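Local coordinates for protein EmGH1 (Erythrobacter marinus, PDB 5Z87) that probably hydrolyses beta-glucosidic bonds as a member of glycosyl hydrolase family 3, at residues A[63-68]-A[344-349]; A[90-95]-A[125-130]; A[129-134]-A[175-180]; A[168-173]-A[226-231]. All coordinates share one frame; numbering follows the deposited sequence.

Contact 1 (A[63-68]-A[344-349])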
loop_
_atom_site.group_PDB
_atom_site.type_symbol
_atom_site.label_atom_id
_atom_site.label_comp_id
_atom_site.label_asym_id
_atom_site.label_seq_id
_atom_site.Cartn_x
_atom_site.Cartn_y
_atom_site.Cartn_z
ATOM N N LEU A 63 21.035 -0.112 31.525
ATOM C CA LEU A 63 20.494 -0.303 30.183
ATOM C C LEU A 63 19.361 -1.321 30.143
ATOM O O LEU A 63 18.894 -1.673 29.054
ATOM C CB LEU A 63 21.607 -0.717 29.214
ATOM C CG LEU A 63 22.891 0.119 29.303
ATOM C CD1 LEU A 63 23.846 -0.235 28.194
ATOM C CD2 LEU A 63 22.582 1.605 29.263
ATOM N N ASN A 64 18.906 -1.800 31.299
ATOM C CA ASN A 64 17.843 -2.793 31.385
ATOM C C ASN A 64 16.565 -2.145 31.900
ATOM O O ASN A 64 16.616 -1.289 32.790
ATOM C CB ASN A 64 18.251 -3.943 32.312
ATOM C CG ASN A 64 19.611 -4.518 31.958
ATOM O OD1 ASN A 64 19.929 -4.669 30.786
ATOM N ND2 ASN A 64 20.420 -4.839 32.972
ATOM N N CYS A 65 15.418 -2.557 31.345
ATOM C CA CYS A 65 14.105 -2.078 31.789
ATOM C C CYS A 65 13.069 -3.194 31.709
ATOM O O CYS A 65 12.289 -3.271 30.751
ATOM C CB CYS A 65 13.652 -0.877 30.958
ATOM S SG CYS A 65 12.131 -0.097 31.556
ATOM N N PRO A 66 13.024 -4.076 32.709
ATOM C CA PRO A 66 11.991 -5.120 32.737
ATOM C C PRO A 66 10.667 -4.557 33.234
ATOM O O PRO A 66 10.560 -3.398 33.637
ATOM C CB PRO A 66 12.549 -6.146 33.733
ATOM C CG PRO A 66 13.266 -5.274 34.743
ATOM C CD PRO A 66 13.891 -4.138 33.907
ATOM N N ARG A 67 9.652 -5.411 33.200
ATOM C CA ARG A 67 8.386 -5.066 33.823
ATOM C C ARG A 67 8.559 -4.973 35.333
ATOM O O ARG A 67 9.289 -5.759 35.944
ATOM C CB ARG A 67 7.316 -6.095 33.471
ATOM C CG ARG A 67 5.971 -5.467 33.170
ATOM C CD ARG A 67 4.956 -6.497 32.722
ATOM N NE ARG A 67 5.016 -6.671 31.279
ATOM C CZ ARG A 67 4.302 -5.956 30.414
ATOM N NH1 ARG A 67 4.439 -6.170 29.104
ATOM N NH2 ARG A 67 3.460 -5.029 30.867
ATOM N N ALA A 68 7.867 -4.004 35.933
ATOM C CA ALA A 68 8.047 -3.697 37.347
ATOM C C ALA A 68 7.680 -4.859 38.263
ATOM O O ALA A 68 8.299 -5.023 39.323
ATOM C CB ALA A 68 7.212 -2.475 37.719
ATOM N N ILE A 344 18.452 1.796 25.983
ATOM C CA ILE A 344 17.879 1.013 27.067
ATOM C C ILE A 344 16.850 0.050 26.492
ATOM O O ILE A 344 16.025 0.432 25.655
ATOM C CB ILE A 344 17.270 1.911 28.167
ATOM C CG1 ILE A 344 16.580 1.063 29.234
ATOM C CG2 ILE A 344 16.325 2.927 27.588
ATOM C CD1 ILE A 344 16.403 1.784 30.558
ATOM N N GLU A 345 16.912 -1.202 26.931
ATOM C CA GLU A 345 16.088 -2.266 26.395
ATOM C C GLU A 345 14.867 -2.474 27.286
ATOM O O GLU A 345 14.993 -2.807 28.468
ATOM C CB GLU A 345 16.885 -3.559 26.274
ATOM C CG GLU A 345 16.018 -4.728 25.930
ATOM C CD GLU A 345 16.776 -6.016 25.968
ATOM O OE1 GLU A 345 16.591 -6.842 25.052
ATOM O OE2 GLU A 345 17.580 -6.190 26.907
ATOM N N LEU A 346 13.694 -2.261 26.713
ATOM C CA LEU A 346 12.429 -2.566 27.363
ATOM C C LEU A 346 12.132 -4.040 27.116
ATOM O O LEU A 346 11.758 -4.434 26.008
ATOM C CB LEU A 346 11.335 -1.660 26.814
ATOM C CG LEU A 346 9.919 -2.003 27.244
ATOM C CD1 LEU A 346 9.751 -1.795 28.743
ATOM C CD2 LEU A 346 8.942 -1.135 26.449
ATOM N N ALA A 347 12.333 -4.869 28.141
ATOM C CA ALA A 347 12.166 -6.312 28.001
ATOM C C ALA A 347 12.363 -7.017 29.337
ATOM O O ALA A 347 13.087 -6.524 30.206
ATOM C CB ALA A 347 13.150 -6.886 26.973
ATOM N N ASN A 348 11.713 -8.162 29.511
ATOM C CA ASN A 348 12.038 -9.082 30.585
ATOM C C ASN A 348 13.137 -10.014 30.106
ATOM O O ASN A 348 13.083 -10.519 28.982
ATOM C CB ASN A 348 10.826 -9.912 31.004
ATOM C CG ASN A 348 9.846 -9.133 31.820
ATOM O OD1 ASN A 348 10.151 -8.047 32.324
ATOM N ND2 ASN A 348 8.647 -9.674 31.954
ATOM N N ASN A 349 14.127 -10.248 30.966
ATOM C CA ASN A 349 15.239 -11.126 30.629
ATOM C C ASN A 349 15.810 -10.763 29.259
ATOM O O ASN A 349 15.925 -11.597 28.362
ATOM C CB ASN A 349 14.786 -12.587 30.676
ATOM C CG ASN A 349 15.930 -13.556 30.536
ATOM O OD1 ASN A 349 17.043 -13.277 30.961
ATOM N ND2 ASN A 349 15.664 -14.707 29.929
HETATM O O HOH W 1 17.550 -5.482 29.330
#
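Cys65 lies across from Leu346 where two short parallel strands, 64-65 and 345-346, meet at the seam between the first and last strands of the TIM-barrel-like N-terminal domain. Leu63 O takes Glu345 N in a nearly straight bond of 2.9 Å (174° at the hydrogen), and Cys65 O takes Ala347 N at 3.1 Å. Between these two, Cys65 N reaches Glu345 O only in a weak, bent bond. On the face that carries Cys65 and Leu346, Cys65 SG is set anti to the backbone N (chi1 -173°) and meets Leu346 CD1 at 4.1 Å. Ile344 CD1 meets the same cysteine nearer the backbone, 3.8 Å from Cys65 CB. The other face is polar: a water donates to Asn64 OD1 at 2.9 Å and to Glu345 OE2, whose carboxylate is also held by the amides of Val351 and Tyr352. Further out, Ile344 and Leu63 rest on helix 366-382, while backbone bonds from Asn64 to Gly91 and from Ile344 to Val310 carry the sheet on to its neighbours. Arg67 makes a cation-pi contact with Trp314, a residue of the pocket that holds dithiothreitol. Past the ends of the strands, a side chain takes over from the backbone: Asn348 OD1 lies 2.8 Å from Arg67 N, with the donor in the plane of the amide carbonyl.

Contact 2 (A[90-95]-A[125-130])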
loop_
_atom_site.group_PDB
_atom_site.type_symbol
_atom_site.label_atom_id
_atom_site.label_comp_id
_atom_site.label_asym_id
_atom_site.label_seq_id
_atom_site.Cartn_x
_atom_site.Cartn_y
_atom_site.Cartn_z
ATOM N N GLY A 90 18.215 0.210 35.175
ATOM C CA GLY A 90 17.868 1.331 34.325
ATOM C C GLY A 90 16.459 1.839 34.556
ATOM O O GLY A 90 16.255 3.003 34.913
ATOM N N GLY A 91 15.467 0.976 34.343
ATOM C CA GLY A 91 14.089 1.365 34.559
ATOM C C GLY A 91 13.230 0.155 34.841
ATOM O O GLY A 91 13.672 -0.992 34.742
ATOM N N VAL A 92 11.986 0.429 35.218
ATOM C CA VAL A 92 10.945 -0.585 35.246
ATOM C C VAL A 92 9.761 -0.024 34.483
ATOM O O VAL A 92 9.586 1.192 34.352
ATOM C CB VAL A 92 10.509 -1.006 36.671
ATOM C CG1 VAL A 92 11.609 -1.779 37.365
ATOM C CG2 VAL A 92 10.053 0.202 37.491
ATOM N N TYR A 93 8.942 -0.935 33.979
ATOM C CA TYR A 93 7.773 -0.585 33.191
ATOM C C TYR A 93 6.526 -1.033 33.930
ATOM O O TYR A 93 6.455 -2.179 34.387
ATOM C CB TYR A 93 7.837 -1.239 31.809
ATOM C CG TYR A 93 6.600 -1.050 30.973
ATOM C CD1 TYR A 93 6.019 0.199 30.829
ATOM C CD2 TYR A 93 6.028 -2.119 30.302
ATOM C CE1 TYR A 93 4.895 0.374 30.035
ATOM C CE2 TYR A 93 4.906 -1.954 29.505
ATOM C CZ TYR A 93 4.345 -0.718 29.376
ATOM O OH TYR A 93 3.227 -0.573 28.593
ATOM N N SER A 94 5.564 -0.121 34.065
ATOM C CA SER A 94 4.228 -0.464 34.544
ATOM C C SER A 94 4.226 -0.879 36.021
ATOM O O SER A 94 3.911 -2.026 36.364
ATOM C CB SER A 94 3.635 -1.567 33.654
ATOM O OG SER A 94 2.229 -1.581 33.737
ATOM N N ALA A 95 4.569 0.062 36.902
ATOM C CA ALA A 95 4.621 -0.175 38.337
ATOM C C ALA A 95 3.294 0.097 39.025
ATOM O O ALA A 95 3.139 -0.251 40.200
ATOM C CB ALA A 95 5.710 0.692 38.981
ATOM N N ALA A 125 15.498 4.136 39.868
ATOM C CA ALA A 125 14.983 3.657 38.592
ATOM C C ALA A 125 14.135 4.723 37.903
ATOM O O ALA A 125 13.462 5.525 38.555
ATOM C CB ALA A 125 14.147 2.396 38.808
ATOM N N PHE A 126 14.193 4.750 36.567
ATOM C CA PHE A 126 13.078 5.317 35.815
ATOM C C PHE A 126 11.862 4.431 36.055
ATOM O O PHE A 126 11.975 3.204 36.108
ATOM C CB PHE A 126 13.383 5.396 34.310
ATOM C CG PHE A 126 13.876 6.754 33.853
ATOM C CD1 PHE A 126 13.161 7.908 34.138
ATOM C CD2 PHE A 126 15.066 6.875 33.150
ATOM C CE1 PHE A 126 13.627 9.158 33.724
ATOM C CE2 PHE A 126 15.534 8.131 32.729
ATOM C CZ PHE A 126 14.814 9.264 33.017
ATOM N N VAL A 127 10.711 5.052 36.258
ATOM C CA VAL A 127 9.455 4.340 36.450
ATOM C C VAL A 127 8.577 4.742 35.273
ATOM O O VAL A 127 8.028 5.850 35.253
ATOM C CB VAL A 127 8.790 4.674 37.792
ATOM C CG1 VAL A 127 7.458 3.934 37.938
ATOM C CG2 VAL A 127 9.727 4.326 38.940
ATOM N N PHE A 128 8.460 3.859 34.284
ATOM C CA PHE A 128 7.813 4.195 33.016
ATOM C C PHE A 128 6.358 3.747 33.048
ATOM O O PHE A 128 6.069 2.586 33.366
ATOM C CB PHE A 128 8.533 3.534 31.832
ATOM C CG PHE A 128 9.871 4.134 31.507
ATOM C CD1 PHE A 128 9.969 5.443 31.061
ATOM C CD2 PHE A 128 11.032 3.377 31.618
ATOM C CE1 PHE A 128 11.201 6.007 30.743
ATOM C CE2 PHE A 128 12.263 3.923 31.292
ATOM C CZ PHE A 128 12.347 5.258 30.869
ATOM N N GLU A 129 5.448 4.656 32.719
ATOM C CA GLU A 129 4.033 4.317 32.598
ATOM C C GLU A 129 3.547 4.739 31.214
ATOM O O GLU A 129 4.295 5.330 30.434
ATOM C CB GLU A 129 3.214 4.968 33.720
ATOM C CG GLU A 129 3.663 4.534 35.135
ATOM C CD GLU A 129 3.238 3.124 35.489
ATOM O OE1 GLU A 129 3.754 2.581 36.491
ATOM O OE2 GLU A 129 2.391 2.543 34.766
ATOM N N GLU A 130 2.298 4.408 30.892
ATOM C CA GLU A 130 1.672 4.824 29.640
ATOM C C GLU A 130 0.770 6.016 29.914
ATOM O O GLU A 130 0.014 6.008 30.887
ATOM C CB GLU A 130 0.853 3.695 29.009
ATOM C CG GLU A 130 1.616 2.420 28.786
ATOM C CD GLU A 130 2.527 2.475 27.566
ATOM O OE1 GLU A 130 3.229 1.468 27.318
ATOM O OE2 GLU A 130 2.537 3.510 26.861
#
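This is parallel strand pairing inside the barrel: Val92 and Tyr93 of strand 91-93 run beside Val127 and Phe128 of strand 126-129, the two ends of a beta-alpha-beta unit with helix 101-116. The strands cross at -23°. Amides and carbonyls alternate along them, Val92 N giving to Phe126 O and Phe128 N to Val92 O, both at 2.9 Å, before Ser94 N closes the ladder on Phe128 O at 2.8 Å. Gly91 suits its place because a beta carbon there would press on CE2 of Phe128. On the helix side Ala95 CB meets Val127 CG1 at 3.8 Å, and Val108 of the helix touches both residues. Beyond the ladder Glu129 folds back, bent at chi2 (-74°), and its OE1 accepts Ala95 N at 2.7 Å on the syn side but tilted out of the carboxylate plane, while OE2 holds the hydroxyl of Ser96. An alanine in place of Glu129 would probably leave Ala95 N and the Ser96 hydroxyl without their carboxylate acceptors, the turn after strand 91-93 freer to shift. Tyr93 and Glu130 line the pocket of a bound dithiothreitol, probably a crystallisation additive, which Glu130 OE1 also bonds. Tyr93 OH gives Glu130 OE1 a hydrogen bond modelled at a doubtfully short 2.4 Å, ring and carboxylate planes 87° apart; Ser94 CB sits 3.9 Å above the plane of the Tyr93 ring, over its centre.

Contact 3 (A[129-134]-A[175-180])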
loop_
_atom_site.group_PDB
_atom_site.type_symbol
_atom_site.label_atom_id
_atom_site.label_comp_id
_atom_site.label_asym_id
_atom_site.label_seq_id
_atom_site.Cartn_x
_atom_site.Cartn_y
_atom_site.Cartn_z
ATOM N N GLU A 129 5.448 4.656 32.719
ATOM C CA GLU A 129 4.033 4.317 32.598
ATOM C C GLU A 129 3.547 4.739 31.214
ATOM O O GLU A 129 4.295 5.330 30.434
ATOM C CB GLU A 129 3.214 4.968 33.720
ATOM C CG GLU A 129 3.663 4.534 35.135
ATOM C CD GLU A 129 3.238 3.124 35.489
ATOM O OE1 GLU A 129 3.754 2.581 36.491
ATOM O OE2 GLU A 129 2.391 2.543 34.766
ATOM N N GLU A 130 2.298 4.408 30.892
ATOM C CA GLU A 130 1.672 4.824 29.640
ATOM C C GLU A 130 0.770 6.016 29.914
ATOM O O GLU A 130 0.014 6.008 30.887
ATOM C CB GLU A 130 0.853 3.695 29.009
ATOM C CG GLU A 130 1.616 2.420 28.786
ATOM C CD GLU A 130 2.527 2.475 27.566
ATOM O OE1 GLU A 130 3.229 1.468 27.318
ATOM O OE2 GLU A 130 2.537 3.510 26.861
ATOM N N CYS A 131 0.852 7.030 29.056
ATOM C CA CYS A 131 0.111 8.280 29.195
ATOM C C CYS A 131 -0.514 8.696 27.869
ATOM O O CYS A 131 -0.450 9.858 27.481
ATOM C CB CYS A 131 1.019 9.396 29.696
ATOM S SG CYS A 131 1.600 9.157 31.401
ATOM N N LEU A 132 -1.139 7.754 27.159
ATOM C CA LEU A 132 -1.644 8.037 25.812
ATOM C C LEU A 132 -2.710 9.128 25.831
ATOM O O LEU A 132 -2.665 10.072 25.038
ATOM C CB LEU A 132 -2.210 6.760 25.185
ATOM C CG LEU A 132 -2.752 6.849 23.754
ATOM C CD1 LEU A 132 -1.688 7.282 22.763
ATOM C CD2 LEU A 132 -3.328 5.513 23.350
ATOM N N HIS A 133 -3.683 9.006 26.728
ATOM C CA HIS A 133 -4.797 9.943 26.835
ATOM C C HIS A 133 -5.143 10.102 28.309
ATOM O O HIS A 133 -6.299 9.998 28.725
ATOM C CB HIS A 133 -5.992 9.457 26.013
ATOM C CG HIS A 133 -6.513 8.125 26.451
ATOM N ND1 HIS A 133 -7.510 7.991 27.395
ATOM C CD2 HIS A 133 -6.141 6.869 26.116
ATOM C CE1 HIS A 133 -7.745 6.708 27.604
ATOM N NE2 HIS A 133 -6.923 6.006 26.846
ATOM N N GLY A 134 -4.115 10.363 29.106
ATOM C CA GLY A 134 -4.157 10.233 30.546
ATOM C C GLY A 134 -3.302 9.068 31.019
ATOM O O GLY A 134 -2.876 8.207 30.250
ATOM N N GLN A 175 8.195 8.978 36.487
ATOM C CA GLN A 175 8.853 10.162 35.945
ATOM C C GLN A 175 9.168 10.011 34.458
ATOM O O GLN A 175 9.916 10.828 33.905
ATOM C CB GLN A 175 10.141 10.467 36.711
ATOM C CG GLN A 175 10.157 9.928 38.137
ATOM C CD GLN A 175 10.696 8.498 38.167
ATOM O OE1 GLN A 175 10.549 7.758 37.191
ATOM N NE2 GLN A 175 11.336 8.114 39.270
ATOM N N GLY A 176 8.634 8.995 33.799
ATOM C CA GLY A 176 8.764 8.890 32.354
ATOM C C GLY A 176 7.621 8.088 31.780
ATOM O O GLY A 176 7.055 7.214 32.448
ATOM N N CYS A 177 7.264 8.394 30.534
ATOM C CA CYS A 177 6.217 7.636 29.863
ATOM C C CYS A 177 6.624 7.297 28.438
ATOM O O CYS A 177 7.484 7.944 27.830
ATOM C CB CYS A 177 4.875 8.385 29.852
ATOM S SG CYS A 177 4.923 9.915 28.930
ATOM N N PHE A 178 5.974 6.254 27.925
ATOM C CA PHE A 178 6.134 5.810 26.546
ATOM C C PHE A 178 5.036 6.438 25.682
ATOM O O PHE A 178 4.177 5.771 25.115
ATOM C CB PHE A 178 6.096 4.287 26.486
ATOM C CG PHE A 178 7.203 3.606 27.260
ATOM C CD1 PHE A 178 8.442 4.222 27.435
ATOM C CD2 PHE A 178 7.006 2.326 27.790
ATOM C CE1 PHE A 178 9.459 3.582 28.126
ATOM C CE2 PHE A 178 8.021 1.672 28.488
ATOM C CZ PHE A 178 9.255 2.295 28.645
ATOM N N SER A 179 5.068 7.766 25.642
ATOM C CA SER A 179 4.070 8.608 24.996
ATOM C C SER A 179 4.737 9.925 24.672
ATOM O O SER A 179 5.720 10.291 25.325
ATOM C CB SER A 179 2.853 8.850 25.914
ATOM O OG SER A 179 2.191 7.638 26.229
ATOM N N PRO A 180 4.231 10.672 23.674
ATOM C CA PRO A 180 3.086 10.375 22.808
ATOM C C PRO A 180 3.412 9.461 21.620
ATOM O O PRO A 180 4.556 9.323 21.203
ATOM C CB PRO A 180 2.681 11.754 22.298
ATOM C CG PRO A 180 4.007 12.488 22.177
ATOM C CD PRO A 180 4.846 11.971 23.341
HETATM O O HOH W 2 1.097 5.437 25.843
#
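The ring of Phe178 meets the carboxylate of Glu130 at its edge: OE1 lies in the ring plane, 3.9 Å from CD2, and the two flat groups are turned 67° against each other. Phe128 stacks on this ring, and Tyr93, which also holds Glu130 OE1, meets it with the planes inclined at about 40°. The backbones behind these groups form the last rungs between neighbouring parallel strands of the TIM-barrel-like domain. Glu129 N gives to Gly176 O at 3.0 Å, and Phe178 N gives to Glu129 O at 3.2 Å. Where the strands part, Ser179 continues the pairing with its side chain. Its OG, anti to the carbonyl carbon (chi1 -62°), accepts Cys131 N at 3.2 Å and lies 2.5 Å from a water that donates to Glu130 OE2. On the far side, packed toward helices 155-171 and 201-216, Cys131 SG rests 3.7 Å from Cys177 CB; the sulfurs of Cys131 and Cys177 are 4.2 Å apart, so no disulfide joins them. Glu130 OE2 and Phe178 O, both acceptors, approach to 3.3 Å. Lys233 hydrogen-bonds to Phe178 O and makes a long, weak ion pair with OE2, so its positive charge probably eases the repulsion between the two oxygens.

Contact 4 (A[168-173]-A[226-231])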
loop_
_atom_site.group_PDB
_atom_site.type_symbol
_atom_site.label_atom_id
_atom_site.label_comp_id
_atom_site.label_asym_id
_atom_site.label_seq_id
_atom_site.Cartn_x
_atom_site.Cartn_y
_atom_site.Cartn_z
ATOM N N GLU A 168 -0.553 13.778 37.605
ATOM C CA GLU A 168 -1.051 12.528 38.157
ATOM C C GLU A 168 0.022 11.448 38.107
ATOM O O GLU A 168 0.143 10.638 39.034
ATOM C CB GLU A 168 -2.322 12.087 37.410
ATOM C CG GLU A 168 -3.476 13.100 37.476
ATOM C CD GLU A 168 -4.851 12.530 37.098
ATOM O OE1 GLU A 168 -5.005 11.293 36.924
ATOM O OE2 GLU A 168 -5.794 13.347 36.975
ATOM N N ALA A 169 0.825 11.433 37.041
ATOM C CA ALA A 169 1.843 10.398 36.902
ATOM C C ALA A 169 2.992 10.620 37.885
ATOM O O ALA A 169 3.409 9.693 38.587
ATOM C CB ALA A 169 2.357 10.357 35.456
ATOM N N ARG A 170 3.514 11.845 37.948
ATOM C CA ARG A 170 4.675 12.117 38.791
ATOM C C ARG A 170 4.328 11.957 40.271
ATOM O O ARG A 170 5.111 11.393 41.044
ATOM C CB ARG A 170 5.214 13.519 38.486
ATOM C CG ARG A 170 6.597 13.814 39.060
ATOM C CD ARG A 170 7.643 12.838 38.525
ATOM N NE ARG A 170 8.888 12.857 39.290
ATOM C CZ ARG A 170 9.973 13.536 38.929
ATOM N NH1 ARG A 170 11.068 13.508 39.683
ATOM N NH2 ARG A 170 9.964 14.251 37.814
ATOM N N SER A 171 3.142 12.408 40.677
ATOM C CA SER A 171 2.724 12.229 42.064
ATOM C C SER A 171 2.610 10.758 42.442
ATOM O O SER A 171 2.726 10.421 43.625
ATOM C CB SER A 171 1.388 12.942 42.312
ATOM O OG SER A 171 0.328 12.227 41.701
ATOM N N ARG A 172 2.390 9.875 41.474
ATOM C CA ARG A 172 2.306 8.441 41.735
ATOM C C ARG A 172 3.638 7.725 41.520
ATOM O O ARG A 172 3.686 6.492 41.557
ATOM C CB ARG A 172 1.210 7.804 40.866
ATOM C CG ARG A 172 -0.206 8.300 41.204
ATOM C CD ARG A 172 -1.255 7.887 40.162
ATOM N NE ARG A 172 -1.527 6.456 40.218
ATOM C CZ ARG A 172 -2.724 5.912 40.037
ATOM N NH1 ARG A 172 -3.779 6.683 39.770
ATOM N NH2 ARG A 172 -2.869 4.597 40.127
ATOM N N GLY A 173 4.720 8.462 41.301
ATOM C CA GLY A 173 6.030 7.858 41.237
ATOM C C GLY A 173 6.570 7.612 39.850
ATOM O O GLY A 173 7.693 7.116 39.722
ATOM N N ASN A 226 6.668 17.839 39.076
ATOM C CA ASN A 226 5.392 17.281 38.635
ATOM C C ASN A 226 5.280 17.208 37.109
ATOM O O ASN A 226 4.176 17.242 36.554
ATOM C CB ASN A 226 4.224 18.064 39.242
ATOM C CG ASN A 226 4.138 17.888 40.754
ATOM O OD1 ASN A 226 4.319 16.780 41.278
ATOM N ND2 ASN A 226 3.872 18.977 41.461
ATOM N N ARG A 227 6.419 17.109 36.431
ATOM C CA ARG A 227 6.516 16.768 35.020
ATOM C C ARG A 227 7.211 15.423 34.894
ATOM O O ARG A 227 7.794 14.917 35.852
ATOM C CB ARG A 227 7.284 17.841 34.237
ATOM C CG ARG A 227 6.724 19.241 34.374
ATOM C CD ARG A 227 5.294 19.348 33.865
ATOM N NE ARG A 227 4.765 20.684 34.116
ATOM C CZ ARG A 227 3.978 21.353 33.284
ATOM N NH1 ARG A 227 3.565 22.564 33.619
ATOM N NH2 ARG A 227 3.598 20.815 32.127
ATOM N N ILE A 228 7.128 14.827 33.700
ATOM C CA ILE A 228 7.729 13.525 33.429
ATOM C C ILE A 228 8.344 13.564 32.035
ATOM O O ILE A 228 7.989 14.394 31.198
ATOM C CB ILE A 228 6.704 12.365 33.530
ATOM C CG1 ILE A 228 5.708 12.417 32.353
ATOM C CG2 ILE A 228 5.958 12.410 34.867
ATOM C CD1 ILE A 228 4.735 11.225 32.288
ATOM N N ALA A 229 9.267 12.641 31.788
ATOM C CA ALA A 229 9.890 12.520 30.476
ATOM C C ALA A 229 8.951 11.850 29.469
ATOM O O ALA A 229 8.262 10.872 29.788
ATOM C CB ALA A 229 11.195 11.724 30.581
ATOM N N THR A 230 8.929 12.386 28.254
ATOM C CA THR A 230 8.256 11.758 27.119
ATOM C C THR A 230 9.228 10.850 26.375
ATOM O O THR A 230 10.422 11.149 26.274
ATOM C CB THR A 230 7.723 12.809 26.138
ATOM O OG1 THR A 230 8.787 13.692 25.757
ATOM C CG2 THR A 230 6.617 13.624 26.762
ATOM N N SER A 231 8.709 9.741 25.847
ATOM C CA SER A 231 9.425 8.905 24.883
ATOM C C SER A 231 8.582 8.843 23.608
ATOM O O SER A 231 7.704 7.989 23.467
ATOM C CB SER A 231 9.700 7.503 25.438
ATOM O OG SER A 231 10.022 7.559 26.815
#
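A helix end meets the chain leading into a strand at the N-terminal rim of the TIM-barrel-like domain: Ala169 and Arg170, in the last turn of helix 155-171, pack on residues 226-228, just ahead of strand 229-235. Arg170 does most of the work. CG stands anti to the backbone N (chi1 -167°) and lies 3.7 Å from Asn226 CA. A bend at chi2 (60°) then brings CD close to Arg227 O, at 3.4 Å. From there the guanidinium turns its edge to the same carbonyl: NH2 gives Arg227 O a hydrogen bond of 3.0 Å that runs nearly along the C=O axis, with the oxygen 5° out of the guanidinium plane. NH1 bonds to Cys383 O. An alanine in place of Arg170 would probably leave the carbonyls of Arg227 and Cys383 without this donor and open a gap beside Asn226. The apolar half belongs to Ile228, whose side chain lies alongside that of Arg170, the two pointing opposite ways. Its CG2 sits 3.9 Å from Arg170 CB, and CD1 reaches Ala169 CB at 4.1 Å. Gly173, with positive phi, ends the helix in a Schellman motif. Around this joint, Leu215 of helix 201-216 touches Ile228, Arg227 makes a salt bridge back to Glu163 of helix 155-171, and helix 393-399 lies against Ser171 and Asn226.

Overall arrangement
All four contacts belong to the TIM-barrel-like N-terminal domain. Contact 1 spans the longest stretch of chain, tying residues 63-68 to 344-349, and the other three lie within that span. Contacts 2 and 3 follow one another across the parallel sheet from strand 91-93 through 126-129 to 176-177, their centres about 10 Å apart and sharing Glu129 and Glu130. Contact 4, its centre about 8 Å from that of contact 3, joins the helix before strand 176-177 to the approach of strand 229-235. Contacts 1 and 2 touch through backbone bonds of Tyr93. Contacts 2 and 3 supply Tyr93, Glu130 and Phe178 to the dithiothreitol pocket, whereas contact 4 lies away from it.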